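Local structure of arsenic responsive repressor ArsR (Corynebacterium glutamicum ATCC 13032, 6J0E) at residues V58-L63 with L69-I74. The protein probably represses transcription by binding operator DNA as a dimer and lets go when it binds As(III), as other ArsR-family arsenic-responsive repressors do. Numbering follows the deposited sequence.
Sequences VSVNEL and LSQPTI
Ile-74 rests its CG2 methyl against both Val-60 and Leu-63, one helical turn apart on the facing helix. The methyl lies 3.9 Å from CG1 of Val-60 and 4.0 Å from CB of Leu-63, with CD1 of the leucine scarcely farther off. CG2 of Ile-74 stands anti to the backbone N, which sends this branch, rather than the longer CG1 arm, to the two partners. Val-60 and Ile-74 run past each other in opposite directions, whereas Leu-63 crosses Ile-74 at about a right angle. Branched aliphatic residues suit this seam because their side chains offer only hydrocarbon surface and bring no polar atoms to satisfy.

At its more exposed margin, the CG methylene of Gln-71 packs 4.1 Å from CG1 of Val-60; the chain then bends at chi2 (-87°). Glutamine suits this margin because its methylene can pack while its NE2 is hydrogen-bonded to OG of Ser-75, one turn on.

The helices 60-67 and 71-83 form the helix-turn-helix of the winged ArsR fold, the second being, as in relatives, probably the DNA-recognition helix. Helix 41-52 packs against the pair, Gln-49 touching Leu-63 and Ile-46 touching Ile-74.

No hydrogen bond crosses between the two segments. Ser-59, at the N-cap, accepts from Glu-62 N through OG (3.2 Å, 155°), satisfying an amide at the helix start. Ser-70 holds the N-cap position of the second helix, where its OG and Thr-73 OG1 share a hydrogen bond of 3.1 Å.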
ATOM      1  N   VAL B  58      -6.557  17.068 -14.424  1.00 16.14           N
ATOM      2  CA  VAL B  58      -8.005  17.285 -14.528  1.00 15.68           C
ATOM      3  C   VAL B  58      -8.345  18.538 -13.680  1.00 15.77           C
ATOM      4  O   VAL B  58      -7.753  18.752 -12.626  1.00 12.42           O
ATOM      5  CB  VAL B  58      -8.690  15.965 -14.077  1.00 21.08           C
ATOM      6  CG1 VAL B  58     -10.185  16.073 -13.949  1.00 20.88           C
ATOM      7  CG2 VAL B  58      -8.353  14.822 -15.065  1.00 21.80           C
ATOM      8  N   SER B  59      -9.299  19.354 -14.125  1.00 14.90           N
ATOM      9  CA  SER B  59      -9.848  20.438 -13.312  1.00 13.59           C
ATOM     10  C   SER B  59     -10.872  20.010 -12.245  1.00 13.07           C
ATOM     11  O   SER B  59     -11.571  19.033 -12.382  1.00 12.89           O
ATOM     12  CB  SER B  59     -10.532  21.486 -14.183  1.00 17.28           C
ATOM     13  OG  SER B  59     -11.683  20.895 -14.724  1.00 19.05           O
ATOM     14  N   VAL B  60     -10.988  20.821 -11.223  1.00 14.74           N
ATOM     15  CA  VAL B  60     -12.077  20.601 -10.251  1.00 17.64           C
ATOM     16  C   VAL B  60     -13.453  20.488 -10.910  1.00 17.36           C
ATOM     17  O   VAL B  60     -14.220  19.600 -10.545  1.00 16.37           O
ATOM     18  CB  VAL B  60     -12.064  21.649  -9.180  1.00 21.56           C
ATOM     19  CG1 VAL B  60     -13.136  21.352  -8.131  1.00 19.82           C
ATOM     20  CG2 VAL B  60     -10.714  21.649  -8.531  1.00 22.26           C
ATOM     21  N   ASN B  61     -13.768  21.322 -11.871  1.00 17.75           N
ATOM     22  CA  ASN B  61     -15.077  21.294 -12.606  1.00 23.76           C
ATOM     23  C   ASN B  61     -15.337  19.961 -13.240  1.00 18.29           C
ATOM     24  O   ASN B  61     -16.425  19.447 -13.141  1.00 16.76           O
ATOM     25  CB  ASN B  61     -15.194  22.302 -13.718  1.00 28.56           C
ATOM     26  CG  ASN B  61     -15.784  23.548 -13.248  1.00 34.03           C
ATOM     27  OD1 ASN B  61     -15.630  23.882 -12.071  1.00 33.76           O
ATOM     28  ND2 ASN B  61     -16.448  24.267 -14.139  1.00 36.76           N
ATOM     29  N   GLU B  62     -14.308  19.375 -13.823  1.00 13.69           N
ATOM     30  CA  GLU B  62     -14.472  18.094 -14.465  1.00 15.72           C
ATOM     31  C   GLU B  62     -14.717  16.997 -13.395  1.00 15.49           C
ATOM     32  O   GLU B  62     -15.559  16.088 -13.561  1.00 16.99           O
ATOM     33  CB  GLU B  62     -13.250  17.808 -15.321  1.00 16.79           C
ATOM     34  CG  GLU B  62     -13.318  16.473 -16.081  1.00 20.71           C
ATOM     35  CD  GLU B  62     -12.128  16.161 -17.049  1.00 26.49           C
ATOM     36  OE1 GLU B  62     -11.207  16.981 -17.310  1.00 22.30           O
ATOM     37  OE2 GLU B  62     -12.106  15.003 -17.544  1.00 26.62           O
ATOM     38  N   LEU B  63     -14.044  17.107 -12.258  1.00 14.32           N
ATOM     39  CA  LEU B  63     -14.191  16.041 -11.276  1.00 12.21           C
ATOM     40  C   LEU B  63     -15.575  16.188 -10.594  1.00 11.22           C
ATOM     41  O   LEU B  63     -16.163  15.205 -10.179  1.00 11.53           O
ATOM     42  CB  LEU B  63     -13.080  16.063 -10.101  1.00 13.29           C
ATOM     43  CG  LEU B  63     -11.720  15.497 -10.523  1.00 13.59           C
ATOM     44  CD1 LEU B  63     -10.740  16.038  -9.454  1.00 11.97           C
ATOM     45  CD2 LEU B  63     -11.897  13.973 -10.650  1.00 15.58           C
ATOM     46  N   LEU B  69     -20.277  15.384  -6.774  1.00 13.88           N
ATOM     47  CA  LEU B  69     -20.086  15.996  -5.469  1.00 15.34           C
ATOM     48  C   LEU B  69     -19.898  17.494  -5.669  1.00 13.33           C
ATOM     49  O   LEU B  69     -19.635  17.905  -6.738  1.00 13.28           O
ATOM     50  CB  LEU B  69     -18.964  15.396  -4.659  1.00 19.29           C
ATOM     51  CG  LEU B  69     -18.961  13.851  -4.289  1.00 20.59           C
ATOM     52  CD1 LEU B  69     -18.112  13.151  -5.299  1.00 26.47           C
ATOM     53  CD2 LEU B  69     -18.191  13.601  -3.009  1.00 26.81           C
ATOM     54  N   SER B  70     -20.121  18.326  -4.656  1.00 17.26           N
ATOM     55  CA  SER B  70     -20.048  19.734  -4.878  1.00 18.22           C
ATOM     56  C   SER B  70     -18.604  20.292  -5.098  1.00 21.10           C
ATOM     57  O   SER B  70     -17.598  19.714  -4.652  1.00 18.04           O
ATOM     58  CB  SER B  70     -20.710  20.401  -3.682  1.00 17.69           C
ATOM     59  OG  SER B  70     -19.843  20.360  -2.549  1.00 19.46           O
ATOM     60  N   GLN B  71     -18.494  21.472  -5.710  1.00 19.27           N
ATOM     61  CA  GLN B  71     -17.158  21.993  -5.923  1.00 20.65           C
ATOM     62  C   GLN B  71     -16.444  22.262  -4.527  1.00 18.27           C
ATOM     63  O   GLN B  71     -15.282  21.945  -4.366  1.00 14.83           O
ATOM     64  CB  GLN B  71     -17.196  23.269  -6.816  1.00 20.42           C
ATOM     65  CG  GLN B  71     -15.924  24.071  -6.904  1.00 24.60           C
ATOM     66  CD  GLN B  71     -15.820  25.088  -5.774  1.00 30.29           C
ATOM     67  OE1 GLN B  71     -16.737  25.901  -5.572  1.00 30.37           O
ATOM     68  NE2 GLN B  71     -14.702  25.009  -4.956  1.00 27.53           N
ATOM     69  N   PRO B  72     -17.117  22.867  -3.533  1.00 18.91           N
ATOM     70  CA  PRO B  72     -16.362  22.972  -2.211  1.00 17.90           C
ATOM     71  C   PRO B  72     -15.887  21.569  -1.657  1.00 17.10           C
ATOM     72  O   PRO B  72     -14.813  21.459  -1.020  1.00 19.81           O
ATOM     73  CB  PRO B  72     -17.388  23.713  -1.277  1.00 17.54           C
ATOM     74  CG  PRO B  72     -18.203  24.467  -2.308  1.00 19.06           C
ATOM     75  CD  PRO B  72     -18.437  23.474  -3.418  1.00 20.90           C
ATOM     76  N   THR B  73     -16.662  20.514  -1.895  1.00 16.65           N
ATOM     77  CA  THR B  73     -16.249  19.206  -1.382  1.00 18.34           C
ATOM     78  C   THR B  73     -14.997  18.728  -2.070  1.00 17.93           C
ATOM     79  O   THR B  73     -13.991  18.328  -1.378  1.00 16.60           O
ATOM     80  CB  THR B  73     -17.353  18.160  -1.525  1.00 18.27           C
ATOM     81  OG1 THR B  73     -18.298  18.495  -0.546  1.00 19.64           O
ATOM     82  CG2 THR B  73     -16.952  16.823  -1.142  1.00 17.63           C
ATOM     83  N   ILE B  74     -15.063  18.677  -3.409  1.00 15.44           N
ATOM     84  CA  ILE B  74     -13.922  18.197  -4.149  1.00 15.81           C
ATOM     85  C   ILE B  74     -12.708  19.108  -3.940  1.00 14.56           C
ATOM     86  O   ILE B  74     -11.584  18.660  -3.806  1.00 14.54           O
ATOM     87  CB  ILE B  74     -14.188  18.177  -5.656  1.00 18.65           C
ATOM     88  CG1 ILE B  74     -15.312  17.159  -6.023  1.00 21.57           C
ATOM     89  CG2 ILE B  74     -12.955  17.786  -6.446  1.00 20.95           C
ATOM     90  CD1 ILE B  74     -15.051  15.708  -5.822  1.00 21.26           C
TER